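PDB 6KD7: polyprenyl synthetase from Nonlabens dokdonensis, which probably makes geranylgeranyl pyrophosphate, as a magnesium-dependent prenyltransferase of the FPP/GGPP synthase family. Local coordinates for residues A[29-32]-A[33-37]; A[165-168]-A[169-173]; A[54-57]-A[58-62]; A[156-159]-A[160-164]. All coordinates share one frame; numbering follows the deposited sequence.

Interaction 1: residues A[29-32]-A[33-37]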
ATOM      1  N   ASP A  29     -12.144 -19.804 -20.767  1.00 26.36           N
ATOM      2  CA  ASP A  29     -12.241 -18.520 -21.533  1.00 28.59           C
ATOM      3  C   ASP A  29     -10.852 -17.945 -21.796  1.00 25.88           C
ATOM      4  O   ASP A  29     -10.528 -17.606 -22.926  1.00 24.64           O
ATOM      5  CB  ASP A  29     -13.025 -17.426 -20.810  1.00 30.24           C
ATOM      6  CG  ASP A  29     -14.525 -17.584 -20.856  1.00 33.04           C
ATOM      7  OD1 ASP A  29     -15.018 -18.498 -21.587  1.00 30.63           O
ATOM      8  OD2 ASP A  29     -15.185 -16.787 -20.138  1.00 35.02           O
ATOM      9  N   PRO A  30      -9.935 -17.906 -20.798  1.00 24.46           N
ATOM     10  CA  PRO A  30      -8.600 -17.406 -21.038  1.00 23.49           C
ATOM     11  C   PRO A  30      -7.783 -18.270 -21.994  1.00 24.31           C
ATOM     12  O   PRO A  30      -6.842 -17.754 -22.585  1.00 23.40           O
ATOM     13  CB  PRO A  30      -7.953 -17.326 -19.644  1.00 23.24           C
ATOM     14  CG  PRO A  30      -9.076 -17.462 -18.680  1.00 24.18           C
ATOM     15  CD  PRO A  30     -10.105 -18.320 -19.400  1.00 25.71           C
ATOM     16  N   VAL A  31      -8.120 -19.545 -22.174  1.00 25.90           N
ATOM     17  CA  VAL A  31      -7.353 -20.367 -23.145  1.00 24.86           C
ATOM     18  C   VAL A  31      -7.694 -19.856 -24.552  1.00 23.93           C
ATOM     19  O   VAL A  31      -6.775 -19.639 -25.353  1.00 23.30           O
ATOM     20  CB  VAL A  31      -7.689 -21.854 -23.019  1.00 29.36           C
ATOM     21  CG1 VAL A  31      -6.967 -22.661 -24.102  1.00 29.38           C
ATOM     22  CG2 VAL A  31      -7.391 -22.382 -21.621  1.00 27.18           C
ATOM     23  N   HIS A  32      -8.970 -19.703 -24.859  1.00 24.37           N
ATOM     24  CA  HIS A  32      -9.412 -19.187 -26.190  1.00 30.26           C
ATOM     25  C   HIS A  32      -8.835 -17.773 -26.433  1.00 31.06           C
ATOM     26  O   HIS A  32      -8.329 -17.485 -27.541  1.00 25.68           O
ATOM     27  CB  HIS A  32     -10.930 -19.254 -26.295  1.00 26.74           C
ATOM     28  CG  HIS A  32     -11.420 -20.661 -26.202  1.00 31.99           C
ATOM     29  ND1 HIS A  32     -12.205 -21.114 -25.135  1.00 36.11           N
ATOM     30  CD2 HIS A  32     -11.160 -21.743 -26.954  1.00 29.64           C
ATOM     31  CE1 HIS A  32     -12.438 -22.397 -25.292  1.00 31.46           C
ATOM     32  NE2 HIS A  32     -11.806 -22.800 -26.378  1.00 33.58           N
ATOM     33  N   TYR A  33      -8.837 -16.942 -25.387  1.00 28.82           N
ATOM     34  CA  TYR A  33      -8.308 -15.572 -25.454  1.00 24.98           C
ATOM     35  C   TYR A  33      -6.836 -15.614 -25.839  1.00 24.99           C
ATOM     36  O   TYR A  33      -6.445 -14.946 -26.792  1.00 25.39           O
ATOM     37  CB  TYR A  33      -8.538 -14.855 -24.134  1.00 25.07           C
ATOM     38  CG  TYR A  33      -7.990 -13.452 -24.070  1.00 26.06           C
ATOM     39  CD1 TYR A  33      -8.737 -12.373 -24.513  1.00 26.76           C
ATOM     40  CD2 TYR A  33      -6.754 -13.201 -23.514  1.00 22.59           C
ATOM     41  CE1 TYR A  33      -8.264 -11.075 -24.413  1.00 26.76           C
ATOM     42  CE2 TYR A  33      -6.276 -11.911 -23.383  1.00 27.23           C
ATOM     43  CZ  TYR A  33      -7.037 -10.830 -23.828  1.00 28.62           C
ATOM     44  OH  TYR A  33      -6.528  -9.562 -23.702  1.00 26.77           O
ATOM     45  N   ILE A  34      -5.997 -16.353 -25.116  1.00 26.48           N
ATOM     46  CA  ILE A  34      -4.542 -16.254 -25.398  1.00 25.30           C
ATOM     47  C   ILE A  34      -4.235 -16.886 -26.760  1.00 26.86           C
ATOM     48  O   ILE A  34      -3.278 -16.417 -27.427  1.00 26.82           O
ATOM     49  CB  ILE A  34      -3.672 -16.818 -24.263  1.00 28.18           C
ATOM     50  CG1 ILE A  34      -2.224 -16.364 -24.470  1.00 29.17           C
ATOM     51  CG2 ILE A  34      -3.821 -18.333 -24.144  1.00 28.60           C
ATOM     52  CD1 ILE A  34      -1.455 -16.314 -23.221  1.00 37.53           C
ATOM     53  N   LEU A  35      -4.989 -17.901 -27.185  1.00 27.05           N
ATOM     54  CA  LEU A  35      -4.732 -18.563 -28.500  1.00 29.96           C
ATOM     55  C   LEU A  35      -5.215 -17.685 -29.649  1.00 34.18           C
ATOM     56  O   LEU A  35      -4.840 -17.982 -30.748  1.00 33.86           O
ATOM     57  CB  LEU A  35      -5.414 -19.926 -28.541  1.00 29.37           C
ATOM     58  CG  LEU A  35      -4.809 -20.952 -27.584  1.00 30.44           C
ATOM     59  CD1 LEU A  35      -5.634 -22.219 -27.593  1.00 29.79           C
ATOM     60  CD2 LEU A  35      -3.347 -21.223 -27.942  1.00 29.10           C
ATOM     61  N   ASP A  36      -5.978 -16.633 -29.373  1.00 34.80           N
ATOM     62  CA  ASP A  36      -6.536 -15.737 -30.397  1.00 37.14           C
ATOM     63  C   ASP A  36      -5.762 -14.421 -30.470  1.00 37.69           C
ATOM     64  O   ASP A  36      -6.324 -13.488 -30.988  1.00 44.06           O
ATOM     65  CB  ASP A  36      -8.002 -15.470 -30.080  1.00 41.65           C
ATOM     66  CG  ASP A  36      -8.762 -14.873 -31.251  1.00 47.20           C
ATOM     67  OD1 ASP A  36      -8.346 -15.079 -32.394  1.00 48.16           O
ATOM     68  OD2 ASP A  36      -9.751 -14.196 -30.997  1.00 62.96           O
ATOM     69  N   LEU A  37      -4.527 -14.335 -30.012  1.00 35.00           N
ATOM     70  CA  LEU A  37      -3.791 -13.052 -30.059  1.00 35.85           C
ATOM     71  C   LEU A  37      -2.991 -12.962 -31.356  1.00 45.13           C
ATOM     72  O   LEU A  37      -2.314 -11.954 -31.549  1.00 36.05           O
ATOM     73  CB  LEU A  37      -2.877 -12.905 -28.850  1.00 34.81           C
ATOM     74  CG  LEU A  37      -3.584 -12.867 -27.487  1.00 37.05           C
ATOM     75  CD1 LEU A  37      -2.597 -12.556 -26.375  1.00 33.13           C
ATOM     76  CD2 LEU A  37      -4.723 -11.869 -27.446  1.00 36.69           C
TER

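Interaction 2: residues A[165-168]-A[169-173]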
ATOM      1  N   ILE A 165      19.697 -19.055 -22.843  1.00 25.36           N
ATOM      2  CA  ILE A 165      18.764 -18.823 -23.976  1.00 27.97           C
ATOM      3  C   ILE A 165      18.535 -20.115 -24.773  1.00 26.87           C
ATOM      4  O   ILE A 165      17.413 -20.304 -25.329  1.00 25.64           O
ATOM      5  CB  ILE A 165      19.181 -17.656 -24.879  1.00 29.35           C
ATOM      6  CG1 ILE A 165      20.540 -17.864 -25.531  1.00 27.34           C
ATOM      7  CG2 ILE A 165      19.067 -16.346 -24.109  1.00 30.48           C
ATOM      8  CD1 ILE A 165      20.760 -16.914 -26.697  1.00 31.00           C
ATOM      9  N   LYS A 166      19.478 -21.044 -24.742  1.00 27.18           N
ATOM     10  CA  LYS A 166      19.247 -22.338 -25.419  1.00 28.58           C
ATOM     11  C   LYS A 166      18.078 -23.025 -24.735  1.00 25.78           C
ATOM     12  O   LYS A 166      17.096 -23.409 -25.446  1.00 27.81           O
ATOM     13  CB  LYS A 166      20.498 -23.213 -25.387  1.00 30.84           C
ATOM     14  CG  LYS A 166      20.288 -24.577 -26.038  1.00 36.93           C
ATOM     15  CD  LYS A 166      21.519 -25.439 -26.007  1.00 40.01           C
ATOM     16  CE  LYS A 166      21.277 -26.795 -25.414  1.00 49.73           C
ATOM     17  NZ  LYS A 166      22.577 -27.363 -24.994  1.00 62.26           N
ATOM     18  N   LEU A 167      18.172 -23.188 -23.410  1.00 26.16           N
ATOM     19  CA  LEU A 167      17.098 -23.843 -22.605  1.00 26.21           C
ATOM     20  C   LEU A 167      15.795 -23.043 -22.686  1.00 24.13           C
ATOM     21  O   LEU A 167      14.708 -23.640 -22.801  1.00 25.29           O
ATOM     22  CB  LEU A 167      17.581 -23.988 -21.158  1.00 26.66           C
ATOM     23  CG  LEU A 167      18.767 -24.929 -20.970  1.00 29.64           C
ATOM     24  CD1 LEU A 167      19.347 -24.864 -19.578  1.00 30.05           C
ATOM     25  CD2 LEU A 167      18.338 -26.355 -21.239  1.00 32.81           C
ATOM     26  N   LYS A 168      15.861 -21.727 -22.610  1.00 26.31           N
ATOM     27  CA  LYS A 168      14.634 -20.925 -22.423  1.00 28.01           C
ATOM     28  C   LYS A 168      13.894 -20.746 -23.754  1.00 24.59           C
ATOM     29  O   LYS A 168      12.657 -20.618 -23.706  1.00 25.92           O
ATOM     30  CB  LYS A 168      14.981 -19.551 -21.841  1.00 33.97           C
ATOM     31  CG  LYS A 168      13.807 -18.754 -21.283  1.00 36.96           C
ATOM     32  CD  LYS A 168      14.129 -17.285 -21.284  1.00 50.76           C
ATOM     33  CE  LYS A 168      13.785 -16.590 -19.987  1.00 66.79           C
ATOM     34  NZ  LYS A 168      13.053 -15.315 -20.202  1.00 72.04           N
ATOM     35  N   THR A 169      14.628 -20.605 -24.855  1.00 24.63           N
ATOM     36  CA  THR A 169      13.970 -20.279 -26.142  1.00 28.92           C
ATOM     37  C   THR A 169      14.305 -21.218 -27.311  1.00 28.81           C
ATOM     38  O   THR A 169      13.571 -21.177 -28.256  1.00 33.36           O
ATOM     39  CB  THR A 169      14.347 -18.856 -26.568  1.00 28.69           C
ATOM     40  OG1 THR A 169      15.697 -18.897 -26.992  1.00 32.12           O
ATOM     41  CG2 THR A 169      14.228 -17.835 -25.462  1.00 30.77           C
ATOM     42  N   SER A 170      15.374 -21.999 -27.251  1.00 27.92           N
ATOM     43  CA  SER A 170      15.789 -22.801 -28.430  1.00 29.23           C
ATOM     44  C   SER A 170      15.378 -24.271 -28.364  1.00 29.66           C
ATOM     45  O   SER A 170      14.977 -24.789 -29.380  1.00 29.11           O
ATOM     46  CB  SER A 170      17.251 -22.671 -28.641  1.00 30.46           C
ATOM     47  OG  SER A 170      17.604 -21.319 -28.828  1.00 36.06           O
ATOM     48  N   VAL A 171      15.465 -24.904 -27.204  1.00 26.97           N
ATOM     49  CA  VAL A 171      15.130 -26.363 -27.138  1.00 26.11           C
ATOM     50  C   VAL A 171      13.723 -26.610 -27.680  1.00 24.36           C
ATOM     51  O   VAL A 171      13.508 -27.674 -28.236  1.00 28.19           O
ATOM     52  CB  VAL A 171      15.328 -26.985 -25.743  1.00 26.73           C
ATOM     53  CG1 VAL A 171      16.785 -26.959 -25.356  1.00 26.50           C
ATOM     54  CG2 VAL A 171      14.472 -26.327 -24.686  1.00 27.84           C
ATOM     55  N   LEU A 172      12.772 -25.692 -27.525  1.00 21.82           N
ATOM     56  CA  LEU A 172      11.399 -25.921 -27.992  1.00 21.42           C
ATOM     57  C   LEU A 172      11.352 -25.815 -29.516  1.00 21.28           C
ATOM     58  O   LEU A 172      10.437 -26.390 -30.092  1.00 21.84           O
ATOM     59  CB  LEU A 172      10.428 -24.945 -27.353  1.00 22.89           C
ATOM     60  CG  LEU A 172       8.983 -25.017 -27.814  1.00 24.24           C
ATOM     61  CD1 LEU A 172       8.338 -26.344 -27.424  1.00 24.79           C
ATOM     62  CD2 LEU A 172       8.192 -23.830 -27.258  1.00 26.17           C
ATOM     63  N   VAL A 173      12.249 -25.066 -30.125  1.00 24.77           N
ATOM     64  CA  VAL A 173      12.340 -24.995 -31.609  1.00 25.84           C
ATOM     65  C   VAL A 173      12.779 -26.368 -32.124  1.00 24.48           C
ATOM     66  O   VAL A 173      12.082 -26.908 -32.978  1.00 24.17           O
ATOM     67  CB  VAL A 173      13.294 -23.889 -32.051  1.00 28.92           C
ATOM     68  CG1 VAL A 173      13.334 -23.804 -33.574  1.00 31.25           C
ATOM     69  CG2 VAL A 173      12.851 -22.543 -31.485  1.00 28.27           C
TER
HETATM   70  O   HOH W   1      12.862 -23.314 -25.624  1.00 26.22           O

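Interaction 3: residues A[54-57]-A[58-62]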
ATOM      1  N   TYR A  54       9.536 -35.065 -44.352  1.00 31.79           N
ATOM      2  CA  TYR A  54      10.011 -36.440 -44.080  1.00 32.24           C
ATOM      3  C   TYR A  54       8.956 -37.453 -44.552  1.00 32.20           C
ATOM      4  O   TYR A  54       9.132 -38.666 -44.382  1.00 37.35           O
ATOM      5  CB  TYR A  54      10.345 -36.625 -42.600  1.00 30.71           C
ATOM      6  CG  TYR A  54      11.675 -36.085 -42.156  1.00 29.76           C
ATOM      7  CD1 TYR A  54      12.870 -36.570 -42.638  1.00 26.65           C
ATOM      8  CD2 TYR A  54      11.738 -35.104 -41.169  1.00 32.59           C
ATOM      9  CE1 TYR A  54      14.095 -36.056 -42.215  1.00 29.10           C
ATOM     10  CE2 TYR A  54      12.951 -34.617 -40.708  1.00 27.72           C
ATOM     11  CZ  TYR A  54      14.134 -35.082 -41.222  1.00 30.29           C
ATOM     12  OH  TYR A  54      15.295 -34.570 -40.728  1.00 30.48           O
ATOM     13  N   GLY A  55       7.855 -36.979 -45.110  1.00 31.04           N
ATOM     14  CA  GLY A  55       6.957 -37.863 -45.842  1.00 31.85           C
ATOM     15  C   GLY A  55       5.577 -37.901 -45.264  1.00 43.18           C
ATOM     16  O   GLY A  55       4.729 -38.474 -45.940  1.00 46.98           O
ATOM     17  N   ALA A  56       5.310 -37.350 -44.074  1.00 39.72           N
ATOM     18  CA  ALA A  56       3.959 -37.471 -43.495  1.00 35.03           C
ATOM     19  C   ALA A  56       3.127 -36.318 -44.012  1.00 33.28           C
ATOM     20  O   ALA A  56       3.691 -35.475 -44.687  1.00 39.38           O
ATOM     21  CB  ALA A  56       4.041 -37.506 -41.991  1.00 40.12           C
ATOM     22  N   THR A  57       1.854 -36.258 -43.658  1.00 33.51           N
ATOM     23  CA  THR A  57       1.011 -35.068 -43.897  1.00 37.77           C
ATOM     24  C   THR A  57       1.022 -34.099 -42.702  1.00 41.52           C
ATOM     25  O   THR A  57       1.224 -34.523 -41.534  1.00 34.75           O
ATOM     26  CB  THR A  57      -0.425 -35.498 -44.207  1.00 43.33           C
ATOM     27  OG1 THR A  57      -0.947 -36.284 -43.138  1.00 40.13           O
ATOM     28  CG2 THR A  57      -0.462 -36.334 -45.467  1.00 44.80           C
ATOM     29  N   ALA A  58       0.728 -32.843 -43.004  1.00 39.27           N
ATOM     30  CA  ALA A  58       0.309 -31.819 -42.040  1.00 40.88           C
ATOM     31  C   ALA A  58      -0.774 -32.413 -41.155  1.00 42.97           C
ATOM     32  O   ALA A  58      -0.681 -32.266 -39.912  1.00 39.84           O
ATOM     33  CB  ALA A  58      -0.209 -30.601 -42.741  1.00 40.39           C
ATOM     34  N   LYS A  59      -1.771 -33.034 -41.771  1.00 39.42           N
ATOM     35  CA  LYS A  59      -2.933 -33.554 -41.021  1.00 44.08           C
ATOM     36  C   LYS A  59      -2.445 -34.568 -39.987  1.00 42.68           C
ATOM     37  O   LYS A  59      -2.978 -34.571 -38.888  1.00 36.09           O
ATOM     38  CB  LYS A  59      -3.940 -34.173 -41.989  1.00 48.93           C
ATOM     39  CG  LYS A  59      -5.139 -34.832 -41.329  1.00 60.02           C
ATOM     40  CD  LYS A  59      -5.975 -35.660 -42.272  1.00 72.45           C
ATOM     41  CE  LYS A  59      -6.848 -36.662 -41.550  1.00 80.66           C
ATOM     42  NZ  LYS A  59      -7.901 -37.213 -42.434  1.00 91.92           N
ATOM     43  N   ASP A  60      -1.441 -35.363 -40.333  1.00 37.96           N
ATOM     44  CA  ASP A  60      -0.971 -36.402 -39.386  1.00 41.15           C
ATOM     45  C   ASP A  60      -0.340 -35.693 -38.178  1.00 39.94           C
ATOM     46  O   ASP A  60      -0.622 -36.118 -37.058  1.00 36.71           O
ATOM     47  CB  ASP A  60       0.077 -37.376 -39.943  1.00 48.06           C
ATOM     48  CG  ASP A  60      -0.383 -38.356 -41.023  1.00 57.88           C
ATOM     49  OD1 ASP A  60      -1.585 -38.788 -40.962  1.00 48.70           O
ATOM     50  OD2 ASP A  60       0.479 -38.658 -41.940  1.00 49.07           O
ATOM     51  N   ALA A  61       0.462 -34.658 -38.428  1.00 32.84           N
ATOM     52  CA  ALA A  61       1.261 -33.924 -37.430  1.00 34.49           C
ATOM     53  C   ALA A  61       0.424 -32.898 -36.648  1.00 30.13           C
ATOM     54  O   ALA A  61       0.955 -32.295 -35.729  1.00 31.67           O
ATOM     55  CB  ALA A  61       2.426 -33.277 -38.105  1.00 35.13           C
ATOM     56  N   MET A  62      -0.831 -32.707 -36.994  1.00 27.88           N
ATOM     57  CA  MET A  62      -1.585 -31.506 -36.599  1.00 28.82           C
ATOM     58  C   MET A  62      -1.754 -31.505 -35.069  1.00 34.01           C
ATOM     59  O   MET A  62      -1.483 -30.467 -34.479  1.00 29.34           O
ATOM     60  CB  MET A  62      -2.965 -31.458 -37.240  1.00 26.47           C
ATOM     61  CG  MET A  62      -3.681 -30.107 -37.096  1.00 30.72           C
ATOM     62  SD  MET A  62      -2.740 -28.700 -37.744  1.00 37.32           S
ATOM     63  CE  MET A  62      -2.638 -29.119 -39.491  1.00 36.89           C
TER
HETATM   64  O   HOH W   2      -2.980 -37.745 -43.784  1.00 55.22           O

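Interaction 4: residues A[156-159]-A[160-164]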
ATOM      1  N   VAL A 156      28.120 -12.682 -15.136  1.00 49.61           N
ATOM      2  CA  VAL A 156      27.549 -13.714 -16.054  1.00 41.79           C
ATOM      3  C   VAL A 156      28.420 -13.860 -17.308  1.00 39.47           C
ATOM      4  O   VAL A 156      28.650 -12.866 -17.969  1.00 36.48           O
ATOM      5  CB  VAL A 156      26.097 -13.379 -16.433  1.00 42.83           C
ATOM      6  CG1 VAL A 156      25.590 -14.298 -17.526  1.00 41.68           C
ATOM      7  CG2 VAL A 156      25.172 -13.416 -15.234  1.00 47.15           C
ATOM      8  N   SER A 157      28.868 -15.079 -17.607  1.00 38.89           N
ATOM      9  CA  SER A 157      29.707 -15.350 -18.802  1.00 36.97           C
ATOM     10  C   SER A 157      28.846 -15.558 -20.048  1.00 38.25           C
ATOM     11  O   SER A 157      27.685 -15.915 -19.911  1.00 34.58           O
ATOM     12  CB  SER A 157      30.624 -16.509 -18.592  1.00 37.83           C
ATOM     13  OG  SER A 157      29.906 -17.723 -18.622  1.00 42.11           O
ATOM     14  N   VAL A 158      29.437 -15.336 -21.217  1.00 35.99           N
ATOM     15  CA  VAL A 158      28.747 -15.513 -22.521  1.00 36.23           C
ATOM     16  C   VAL A 158      28.302 -16.967 -22.630  1.00 33.85           C
ATOM     17  O   VAL A 158      27.174 -17.265 -22.993  1.00 34.10           O
ATOM     18  CB  VAL A 158      29.669 -15.047 -23.656  1.00 38.27           C
ATOM     19  CG1 VAL A 158      29.099 -15.373 -25.019  1.00 41.26           C
ATOM     20  CG2 VAL A 158      29.906 -13.555 -23.531  1.00 38.78           C
ATOM     21  N   PRO A 159      29.155 -17.934 -22.276  1.00 37.27           N
ATOM     22  CA  PRO A 159      28.739 -19.333 -22.281  1.00 35.90           C
ATOM     23  C   PRO A 159      27.512 -19.575 -21.407  1.00 35.62           C
ATOM     24  O   PRO A 159      26.623 -20.306 -21.821  1.00 37.91           O
ATOM     25  CB  PRO A 159      29.966 -20.111 -21.791  1.00 38.22           C
ATOM     26  CG  PRO A 159      31.131 -19.204 -22.173  1.00 39.75           C
ATOM     27  CD  PRO A 159      30.602 -17.778 -22.067  1.00 40.16           C
ATOM     28  N   GLU A 160      27.468 -18.982 -20.223  1.00 35.38           N
ATOM     29  CA  GLU A 160      26.303 -19.179 -19.318  1.00 33.72           C
ATOM     30  C   GLU A 160      25.064 -18.535 -19.943  1.00 29.48           C
ATOM     31  O   GLU A 160      24.037 -19.151 -19.920  1.00 29.65           O
ATOM     32  CB  GLU A 160      26.550 -18.544 -17.959  1.00 38.63           C
ATOM     33  CG  GLU A 160      27.537 -19.301 -17.089  1.00 38.52           C
ATOM     34  CD  GLU A 160      27.824 -18.499 -15.825  1.00 42.50           C
ATOM     35  OE1 GLU A 160      28.183 -17.318 -15.932  1.00 40.86           O
ATOM     36  OE2 GLU A 160      27.544 -19.017 -14.758  1.00 47.03           O
ATOM     37  N   TYR A 161      25.189 -17.341 -20.508  1.00 28.58           N
ATOM     38  CA  TYR A 161      24.085 -16.672 -21.232  1.00 30.67           C
ATOM     39  C   TYR A 161      23.605 -17.575 -22.398  1.00 33.09           C
ATOM     40  O   TYR A 161      22.380 -17.719 -22.567  1.00 29.44           O
ATOM     41  CB  TYR A 161      24.488 -15.276 -21.728  1.00 28.83           C
ATOM     42  CG  TYR A 161      23.329 -14.548 -22.362  1.00 29.57           C
ATOM     43  CD1 TYR A 161      22.317 -14.000 -21.567  1.00 27.27           C
ATOM     44  CD2 TYR A 161      23.161 -14.536 -23.749  1.00 29.30           C
ATOM     45  CE1 TYR A 161      21.207 -13.386 -22.142  1.00 26.66           C
ATOM     46  CE2 TYR A 161      22.039 -13.957 -24.334  1.00 30.10           C
ATOM     47  CZ  TYR A 161      21.066 -13.372 -23.528  1.00 28.35           C
ATOM     48  OH  TYR A 161      19.971 -12.824 -24.118  1.00 25.89           O
ATOM     49  N   LEU A 162      24.514 -18.165 -23.196  1.00 33.37           N
ATOM     50  CA  LEU A 162      24.079 -18.947 -24.398  1.00 32.33           C
ATOM     51  C   LEU A 162      23.369 -20.221 -23.944  1.00 28.38           C
ATOM     52  O   LEU A 162      22.346 -20.580 -24.528  1.00 30.77           O
ATOM     53  CB  LEU A 162      25.281 -19.257 -25.287  1.00 30.42           C
ATOM     54  CG  LEU A 162      25.879 -18.012 -25.956  1.00 30.45           C
ATOM     55  CD1 LEU A 162      27.209 -18.346 -26.638  1.00 31.41           C
ATOM     56  CD2 LEU A 162      24.886 -17.393 -26.921  1.00 27.79           C
ATOM     57  N   ASN A 163      23.860 -20.829 -22.876  1.00 27.84           N
ATOM     58  CA  ASN A 163      23.208 -22.006 -22.254  1.00 29.72           C
ATOM     59  C   ASN A 163      21.800 -21.607 -21.785  1.00 30.31           C
ATOM     60  O   ASN A 163      20.841 -22.378 -22.022  1.00 29.19           O
ATOM     61  CB  ASN A 163      24.095 -22.587 -21.151  1.00 29.82           C
ATOM     62  CG  ASN A 163      23.452 -23.814 -20.556  1.00 31.52           C
ATOM     63  OD1 ASN A 163      23.254 -24.765 -21.276  1.00 36.67           O
ATOM     64  ND2 ASN A 163      22.986 -23.751 -19.317  1.00 33.57           N
ATOM     65  N   MET A 164      21.637 -20.417 -21.192  1.00 27.90           N
ATOM     66  CA  MET A 164      20.318 -20.032 -20.661  1.00 26.02           C
ATOM     67  C   MET A 164      19.334 -19.847 -21.832  1.00 26.27           C
ATOM     68  O   MET A 164      18.208 -20.434 -21.787  1.00 25.80           O
ATOM     69  CB  MET A 164      20.441 -18.779 -19.794  1.00 27.20           C
ATOM     70  CG  MET A 164      19.101 -18.257 -19.280  1.00 26.61           C
ATOM     71  SD  MET A 164      18.192 -17.228 -20.447  1.00 25.76           S
ATOM     72  CE  MET A 164      19.229 -15.762 -20.493  1.00 25.40           C
TER

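Interaction 1: residues A[29-32]-A[33-37]
V31 and L35 lie side by side one turn apart in helix 25-35 and point the same way, CG1 of V31 reaching to 3.8 Å from CD1 of L35. V31 holds CG1 anti to its N (chi1 176°), which sends that methyl along the helix to L35. The L35 side chain also leans over the backbone, with its CG 3.3 Å from the O of V31, the same oxygen that accepts from the N of L35. One residue earlier, I34 sets its branch methyl CG2 3.4 Å from the O of P30, and that carbonyl takes the N of I34 at 3.0 Å from above its plane. Y33 donates its N to the O of D29 at 3.1 Å, while its ring leads away from this turn, edge-to-face with W98, and its OH bonds to the O of E92. Helix 100-116 receives P30 and V31, and helix 58-82 receives I34 and L35. The carbonyl oxygens of D29, P30 and V31 are thus each engaged within the helix by a backbone N-H, with aliphatic carbons of the same donor residue close by, and the hydrocarbon of V31, I34 and L35 can face helices 100-116 and 58-82.

Interaction 2: residues A[165-168]-A[169-173]
The carbonyl O of I165 is gripped twice by T169, by OG1 and by N, each at 2.8 Å from that oxygen, and the two donors come from opposite faces of the carbonyl plane. T169 can do this because chi1 of 73° sets OG1 between its own N and carbonyl carbon, turned back over the preceding turn. A third, weak bond reaches the same oxygen from S170 N. The next carbonyl is shared too: K166 O takes S170 N at 2.9 Å from above its plane, and V171 N at 2.8 Å nearly in line with the C=O bond. That second bond spans five residues and marks a pi-type turn in helix 158-183. A valine in place of T169 would probably leave I165 O with one strong donor fewer, on the face that OG1 now occupies. K168 turns its chain away from the turn to a salt bridge with D147, the side chain passing about 4 Å from a bound magnesium ion. Widening the helix thus redistributes the backbone donors: a water takes up L172 N at 3.0 Å and, weakly, L167 O, which V171 N has left for K166 O, while the T169 hydroxyl adds a second donor to I165 O.

Interaction 3: residues A[54-57]-A[58-62]
T57 and D60 form a capping box at the start of helix 58-82, each side chain meeting the backbone N-H of the other. T57 is the N-cap: its OG1 accepts from D60 N at 3.0 Å, the N-H...O angle being a bent 139°. The return bond runs from T57 N to D60 OD2 at 3.3 Å; it is long but almost straight, and the donor stands well above the carboxylate plane. Both torsions serve the exchange. T57 has OG1 between its N and carbonyl carbon (chi1 57°), facing the first turn, while D60 places its CG anti to its own carbonyl carbon (chi1 -69°), which brings the carboxylate back beside T57. A water 2.6 Å from T57 OG1 gives a weak bond to D60 OD1 as well. The backbone takes over from there, with A61 N donating to T57 O at 3.2 Å.

Just before the cap, helix 42-54 stops at G55 in a Schellman motif. Positive phi there would jam a side chain against the preceding carbonyl, which calls for glycine. Around the cap, A61 lies against L48 and A51 of helix 42-54 and also touches I183, while A58 rests on E52. The short connection thus joins two neighbouring helices with a C-terminal and an N-terminal cap in succession. Beside the box, the CB methyl of A56 lies 3.7 Å from D60 OD2.

Interaction 4: residues A[156-159]-A[160-164]
E160 reaches back from the first turn of helix 158-183 to S157, and each part of its side chain has something to meet there. CB lies 3.5 Å from S157 O. CG, set anti to the carbonyl carbon of E160 (chi1 -73°), passes 3.2 Å from S157 OG, and the extended chain then carries the carboxylate alongside the serine to its N. At the tip, OE1 accepts S157 N at 2.9 Å in a practically straight bond of 178°, using its anti lone pair, while OE2 forms a salt bridge with R153. S157 returns the bond: its OG, between N and carbonyl carbon at chi1 74°, accepts E160 N at 3.2 Å. With an alanine at E160, S157 N is likely to lose this acceptor and R153 this carboxylate partner.

Behind the cap the regular helical ladder begins, Y161 N donating to S157 O at 2.9 Å, followed by L162 N to V158 O and N163 N to P159 O. V158 and L162 run side by side, with CG1 of V158 3.9 Å from CD1 of L162, and both touch Y236. The Y161 ring heads into the protein, where its OH bonds to D210 and its side chain lies about 6 Å from a bound magnesium ion. Reciprocal bonds between S157 and E160, with S157 as N-cap and P159 in the first turn, make this a capping box of the kind that starts many alpha-helices.

How the interactions relate
Along the chain the order is interaction 1, 3, 4, 2, all within the polyprenyl synthetase region of a mostly helical chain. Interactions 4 and 2 adjoin on helix 158-183, their centres 13 Å apart: the first starts that helix and the second widens it near the middle of the molecule. Interaction 1 closes helix 25-35, its centre 23 Å from that of interaction 2. Interaction 3 starts helix 58-82, which also supplies the pyrophosphate-pocket residues H72 and L76; it lies across the chain's centre from interaction 4, 36 Å between centres. Interactions 1, 2 and 4 thus bring side chains near bound pyrophosphate or magnesium (I34, K168 and Y161), whereas interaction 3 is a helix start at the surface.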